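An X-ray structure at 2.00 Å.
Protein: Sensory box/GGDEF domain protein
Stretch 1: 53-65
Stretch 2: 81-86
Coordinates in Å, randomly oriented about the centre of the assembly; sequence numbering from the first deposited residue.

Stretch 1 53-65: NMLHVPGDTEHIT
Stretch 2 81-86: EIRMLH

Stretch 1 leaves a 3-10 segment (53-55), crosses a loop and enters a helix that includes 61-65; stretch 2 is a strand through L85, extended at phi/psi -76/158 for R83 and -113/110 for L85. The register is marked by L55 and L85, whose CA atoms lie 5.2 Å apart, and by I64 and I82, whose CA atoms are 7.9 Å apart, so stretch 1 runs forward as stretch 2 runs back. Together the stretches bury 499 Å².

One direct backbone bond joins them: L85 N donates to L55 O at 3.0 Å with an N-H...O angle of 160°. Two waters add bridges between the backbones, one of them sharing L55 O with the direct bond. Water 1 donates to M54 O (2.8 Å) and L85 O (2.7 Å); water 2 donates to L55 O (3.1 Å) and R83 O (2.8 Å).

R83 points toward stretch 1 and, with chi1 m, chi2 t, chi3 m and chi4 178°, brings its guanidinium edge to D60. D60, also directed toward its partner (chi1 -49°, chi2 -22°), answers with both oxygens: R83 NH2 donates to D60 OD1 at 2.5 Å and R83 NE to D60 OD2 at 2.8 Å, a two-pronged salt bridge. V57, chi1 t, covers one guanidinium face, its CG1 3.6 Å from R83 NH2, so the planar cation has charge at its edge and hydrocarbon over that face. Water 3 accepts from V57 N (2.8 Å) and donates to D60 OD2 (2.7 Å). The turn is braced by D60 N to V57 O, 2.8 Å.

The apolar contacts join the branched side chains of V57, L85, I64 and I82 and the ring of P58, none of which carries a polar side-chain atom. L85 (chi1 t, chi2 p) places CD2 4.1 Å from P58 CD, and its CB lies 4.3 Å from V57 CG2. Toward the start of stretch 2, I64 (m, t) reaches from the helix, CD1 3.9 Å from CB of I82 (p, t). M84, between R83 and L85, which both point toward stretch 1, points away.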

ATOM      1  N   ASN B  53       7.573  -4.949  19.023  1.00 24.74           N
ATOM      2  CA  ASN B  53       7.139  -6.198  19.643  1.00 26.48           C
ATOM      3  C   ASN B  53       5.873  -6.038  20.486  1.00 27.31           C
ATOM      4  O   ASN B  53       5.323  -7.022  20.969  1.00 27.13           O
ATOM      5  CB  ASN B  53       8.257  -6.855  20.481  1.00 28.96           C
ATOM      6  CG  ASN B  53       8.724  -6.000  21.644  1.00 30.35           C
ATOM      7  OD1 ASN B  53       7.929  -5.351  22.321  1.00 30.54           O
ATOM      8  ND2 ASN B  53      10.030  -6.024  21.899  1.00 33.40           N
ATOM      9  N   MET B  54       5.404  -4.802  20.655  1.00 27.76           N
ATOM     10  CA  MET B  54       4.178  -4.592  21.416  1.00 28.67           C
ATOM     11  C   MET B  54       3.012  -5.160  20.586  1.00 28.28           C
ATOM     12  O   MET B  54       1.917  -5.380  21.108  1.00 27.97           O
ATOM     13  CB  MET B  54       3.981  -3.094  21.741  1.00 28.26           C
ATOM     14  CG  MET B  54       3.020  -2.303  20.863  1.00 29.35           C
ATOM     15  SD  MET B  54       2.751  -0.569  21.445  1.00 28.46           S
ATOM     16  CE  MET B  54       1.615  -0.855  22.677  1.00 27.93           C
ATOM     17  N   LEU B  55       3.275  -5.438  19.306  1.00 27.85           N
ATOM     18  CA  LEU B  55       2.265  -5.993  18.391  1.00 28.61           C
ATOM     19  C   LEU B  55       2.270  -7.529  18.357  1.00 28.91           C
ATOM     20  O   LEU B  55       1.395  -8.152  17.744  1.00 25.77           O
ATOM     21  CB  LEU B  55       2.486  -5.472  16.967  1.00 28.27           C
ATOM     22  CG  LEU B  55       2.556  -3.959  16.752  1.00 25.97           C
ATOM     23  CD1 LEU B  55       2.891  -3.686  15.298  1.00 25.91           C
ATOM     24  CD2 LEU B  55       1.231  -3.299  17.142  1.00 25.74           C
ATOM     25  N   HIS B  56       3.264  -8.125  19.009  1.00 29.06           N
ATOM     26  CA  HIS B  56       3.398  -9.579  19.074  1.00 31.53           C
ATOM     27  C   HIS B  56       2.683 -10.128  20.297  1.00 32.69           C
ATOM     28  O   HIS B  56       2.402  -9.399  21.258  1.00 31.43           O
ATOM     29  CB  HIS B  56       4.870  -9.983  19.208  1.00 30.23           C
ATOM     30  CG  HIS B  56       5.721  -9.604  18.040  1.00 26.89           C
ATOM     31  ND1 HIS B  56       7.090  -9.482  18.134  1.00 23.30           N
ATOM     32  CD2 HIS B  56       5.405  -9.341  16.751  1.00 25.96           C
ATOM     33  CE1 HIS B  56       7.582  -9.156  16.952  1.00 25.54           C
ATOM     34  NE2 HIS B  56       6.579  -9.064  16.096  1.00 24.38           N
ATOM     35  N   VAL B  57       2.395 -11.423  20.259  1.00 34.18           N
ATOM     36  CA  VAL B  57       1.787 -12.087  21.395  1.00 34.56           C
ATOM     37  C   VAL B  57       3.026 -12.415  22.220  1.00 34.95           C
ATOM     38  O   VAL B  57       3.947 -13.068  21.729  1.00 33.84           O
ATOM     39  CB  VAL B  57       1.074 -13.377  20.976  1.00 34.51           C
ATOM     40  CG1 VAL B  57       0.461 -14.055  22.197  1.00 34.91           C
ATOM     41  CG2 VAL B  57       0.005 -13.049  19.953  1.00 35.73           C
ATOM     42  N   PRO B  58       3.072 -11.953  23.479  1.00 36.48           N
ATOM     43  CA  PRO B  58       4.206 -12.178  24.382  1.00 37.73           C
ATOM     44  C   PRO B  58       5.154 -13.333  24.068  1.00 38.51           C
ATOM     45  O   PRO B  58       6.367 -13.137  23.983  1.00 40.05           O
ATOM     46  CB  PRO B  58       3.527 -12.318  25.736  1.00 39.36           C
ATOM     47  CG  PRO B  58       2.467 -11.260  25.637  1.00 36.37           C
ATOM     48  CD  PRO B  58       1.898 -11.486  24.239  1.00 36.59           C
ATOM     49  N   GLY B  59       4.612 -14.529  23.882  1.00 38.96           N
ATOM     50  CA  GLY B  59       5.468 -15.670  23.603  1.00 40.72           C
ATOM     51  C   GLY B  59       6.255 -15.665  22.299  1.00 39.72           C
ATOM     52  O   GLY B  59       7.431 -16.045  22.276  1.00 39.40           O
ATOM     53  N   ASP B  60       5.614 -15.216  21.221  1.00 40.33           N
ATOM     54  CA  ASP B  60       6.214 -15.210  19.888  1.00 38.78           C
ATOM     55  C   ASP B  60       7.420 -14.319  19.584  1.00 38.75           C
ATOM     56  O   ASP B  60       8.251 -14.672  18.746  1.00 38.75           O
ATOM     57  CB  ASP B  60       5.135 -14.901  18.846  1.00 38.44           C
ATOM     58  CG  ASP B  60       3.887 -15.747  19.022  1.00 39.25           C
ATOM     59  OD1 ASP B  60       3.977 -16.826  19.648  1.00 41.84           O
ATOM     60  OD2 ASP B  60       2.812 -15.340  18.526  1.00 34.92           O
ATOM     61  N   THR B  61       7.519 -13.174  20.250  1.00 38.43           N
ATOM     62  CA  THR B  61       8.585 -12.214  19.977  1.00 37.20           C
ATOM     63  C   THR B  61       9.983 -12.703  19.641  1.00 36.41           C
ATOM     64  O   THR B  61      10.471 -12.478  18.529  1.00 37.62           O
ATOM     65  CB  THR B  61       8.707 -11.183  21.110  1.00 38.81           C
ATOM     66  OG1 THR B  61       7.476 -10.463  21.224  1.00 37.62           O
ATOM     67  CG2 THR B  61       9.835 -10.191  20.811  1.00 39.91           C
ATOM     68  N   GLU B  62      10.645 -13.354  20.589  1.00 36.13           N
ATOM     69  CA  GLU B  62      12.003 -13.818  20.338  1.00 33.81           C
ATOM     70  C   GLU B  62      12.125 -14.715  19.110  1.00 31.76           C
ATOM     71  O   GLU B  62      13.084 -14.596  18.344  1.00 31.61           O
ATOM     72  CB  GLU B  62      12.557 -14.515  21.588  1.00 37.05           C
ATOM     73  CG  GLU B  62      12.743 -13.555  22.770  1.00 39.61           C
ATOM     74  CD  GLU B  62      13.512 -14.165  23.933  1.00 42.19           C
ATOM     75  OE1 GLU B  62      13.057 -15.189  24.487  1.00 41.74           O
ATOM     76  OE2 GLU B  62      14.575 -13.615  24.295  1.00 41.21           O
ATOM     77  N   HIS B  63      11.144 -15.589  18.900  1.00 30.91           N
ATOM     78  CA  HIS B  63      11.169 -16.489  17.746  1.00 30.52           C
ATOM     79  C   HIS B  63      11.047 -15.704  16.433  1.00 29.73           C
ATOM     80  O   HIS B  63      11.868 -15.846  15.521  1.00 29.28           O
ATOM     81  CB  HIS B  63      10.031 -17.517  17.852  1.00 29.62           C
ATOM     82  CG  HIS B  63       9.902 -18.408  16.653  1.00 30.08           C
ATOM     83  ND1 HIS B  63      10.866 -19.328  16.299  1.00 28.80           N
ATOM     84  CD2 HIS B  63       8.934 -18.496  15.708  1.00 29.69           C
ATOM     85  CE1 HIS B  63      10.499 -19.944  15.188  1.00 30.84           C
ATOM     86  NE2 HIS B  63       9.331 -19.455  14.807  1.00 29.83           N
ATOM     87  N   ILE B  64      10.010 -14.878  16.344  1.00 32.35           N
ATOM     88  CA  ILE B  64       9.774 -14.072  15.153  1.00 32.34           C
ATOM     89  C   ILE B  64      10.988 -13.209  14.805  1.00 33.37           C
ATOM     90  O   ILE B  64      11.420 -13.174  13.654  1.00 34.19           O
ATOM     91  CB  ILE B  64       8.533 -13.172  15.345  1.00 33.15           C
ATOM     92  CG1 ILE B  64       7.276 -14.048  15.419  1.00 31.16           C
ATOM     93  CG2 ILE B  64       8.435 -12.156  14.206  1.00 30.46           C
ATOM     94  CD1 ILE B  64       6.010 -13.292  15.753  1.00 32.96           C
ATOM     95  N   THR B  65      11.543 -12.528  15.804  1.00 35.45           N
ATOM     96  CA  THR B  65      12.703 -11.670  15.594  1.00 37.11           C
ATOM     97  C   THR B  65      13.896 -12.456  15.060  1.00 39.32           C
ATOM     98  O   THR B  65      14.637 -11.956  14.221  1.00 40.45           O
ATOM     99  CB  THR B  65      13.131 -10.959  16.906  1.00 39.41           C
ATOM    100  OG1 THR B  65      12.006 -10.286  17.488  1.00 38.41           O
ATOM    101  CG2 THR B  65      14.235  -9.939  16.621  1.00 37.66           C
ATOM    102  N   GLU B  81       3.517 -16.119   8.298  1.00 31.38           N
ATOM    103  CA  GLU B  81       2.174 -15.947   8.829  1.00 32.10           C
ATOM    104  C   GLU B  81       2.350 -16.087  10.322  1.00 31.60           C
ATOM    105  O   GLU B  81       2.645 -17.170  10.828  1.00 31.82           O
ATOM    106  CB  GLU B  81       1.247 -17.032   8.294  1.00 32.93           C
ATOM    107  CG  GLU B  81       0.800 -16.796   6.864  1.00 35.95           C
ATOM    108  CD  GLU B  81       0.139 -18.019   6.266  1.00 37.00           C
ATOM    109  OE1 GLU B  81      -0.654 -18.679   6.969  1.00 37.51           O
ATOM    110  OE2 GLU B  81       0.413 -18.318   5.089  1.00 42.79           O
ATOM    111  N   ILE B  82       2.179 -14.976  11.022  1.00 30.94           N
ATOM    112  CA  ILE B  82       2.383 -14.936  12.460  1.00 28.04           C
ATOM    113  C   ILE B  82       1.160 -14.448  13.223  1.00 29.38           C
ATOM    114  O   ILE B  82       0.230 -13.901  12.635  1.00 27.53           O
ATOM    115  CB  ILE B  82       3.569 -13.999  12.773  1.00 28.02           C
ATOM    116  CG1 ILE B  82       3.285 -12.607  12.186  1.00 23.35           C
ATOM    117  CG2 ILE B  82       4.858 -14.563  12.158  1.00 23.28           C
ATOM    118  CD1 ILE B  82       4.349 -11.568  12.484  1.00 24.08           C
ATOM    119  N   ARG B  83       1.160 -14.657  14.533  1.00 29.85           N
ATOM    120  CA  ARG B  83       0.050 -14.190  15.347  1.00 32.46           C
ATOM    121  C   ARG B  83       0.179 -12.681  15.520  1.00 32.91           C
ATOM    122  O   ARG B  83       1.263 -12.110  15.381  1.00 31.60           O
ATOM    123  CB  ARG B  83       0.031 -14.878  16.716  1.00 33.45           C
ATOM    124  CG  ARG B  83      -0.493 -16.309  16.678  1.00 33.77           C
ATOM    125  CD  ARG B  83      -0.725 -16.858  18.074  1.00 35.63           C
ATOM    126  NE  ARG B  83       0.496 -16.828  18.871  1.00 36.87           N
ATOM    127  CZ  ARG B  83       0.573 -17.207  20.142  1.00 39.58           C
ATOM    128  NH1 ARG B  83      -0.508 -17.649  20.772  1.00 39.27           N
ATOM    129  NH2 ARG B  83       1.734 -17.145  20.785  1.00 39.58           N
ATOM    130  N   MET B  84      -0.940 -12.051  15.833  1.00 32.71           N
ATOM    131  CA  MET B  84      -1.005 -10.612  16.004  1.00 33.47           C
ATOM    132  C   MET B  84      -1.767 -10.321  17.299  1.00 34.92           C
ATOM    133  O   MET B  84      -2.737 -11.009  17.623  1.00 35.76           O
ATOM    134  CB  MET B  84      -1.742 -10.031  14.795  1.00 34.36           C
ATOM    135  CG  MET B  84      -1.967  -8.548  14.801  1.00 34.46           C
ATOM    136  SD  MET B  84      -3.423  -8.151  13.819  1.00 31.89           S
ATOM    137  CE  MET B  84      -4.566  -7.790  15.162  1.00 35.42           C
ATOM    138  N   LEU B  85      -1.312  -9.323  18.051  1.00 35.20           N
ATOM    139  CA  LEU B  85      -1.976  -8.939  19.292  1.00 33.96           C
ATOM    140  C   LEU B  85      -2.562  -7.547  19.090  1.00 33.15           C
ATOM    141  O   LEU B  85      -1.828  -6.557  18.981  1.00 31.98           O
ATOM    142  CB  LEU B  85      -0.985  -8.929  20.461  1.00 33.28           C
ATOM    143  CG  LEU B  85      -1.554  -8.425  21.798  1.00 34.29           C
ATOM    144  CD1 LEU B  85      -2.734  -9.287  22.217  1.00 31.07           C
ATOM    145  CD2 LEU B  85      -0.474  -8.433  22.870  1.00 32.72           C
ATOM    146  N   HIS B  86      -3.890  -7.480  19.020  1.00 33.09           N
ATOM    147  CA  HIS B  86      -4.589  -6.220  18.803  1.00 33.39           C
ATOM    148  C   HIS B  86      -4.574  -5.369  20.062  1.00 34.17           C
ATOM    149  O   HIS B  86      -4.381  -5.877  21.160  1.00 34.45           O
ATOM    150  CB  HIS B  86      -6.036  -6.488  18.367  1.00 34.90           C
ATOM    151  CG  HIS B  86      -6.769  -5.263  17.906  1.00 36.11           C
ATOM    152  ND1 HIS B  86      -7.289  -4.330  18.778  1.00 35.49           N
ATOM    153  CD2 HIS B  86      -7.054  -4.811  16.661  1.00 37.36           C
ATOM    154  CE1 HIS B  86      -7.864  -3.360  18.091  1.00 37.53           C
ATOM    155  NE2 HIS B  86      -7.736  -3.627  16.803  1.00 36.43           N
TER
HETATM  156  O   HOH W   1      -0.868  -4.996  20.897  1.00 41.06           O
HETATM  157  O   HOH W   2       2.200  -9.455  15.105  1.00 29.71           O
HETATM  158  O   HOH W   3       3.009 -12.761  17.925  1.00 29.93           O
HETATM  159  O   HOH W   4       3.088 -16.106  15.695  1.00 39.73           O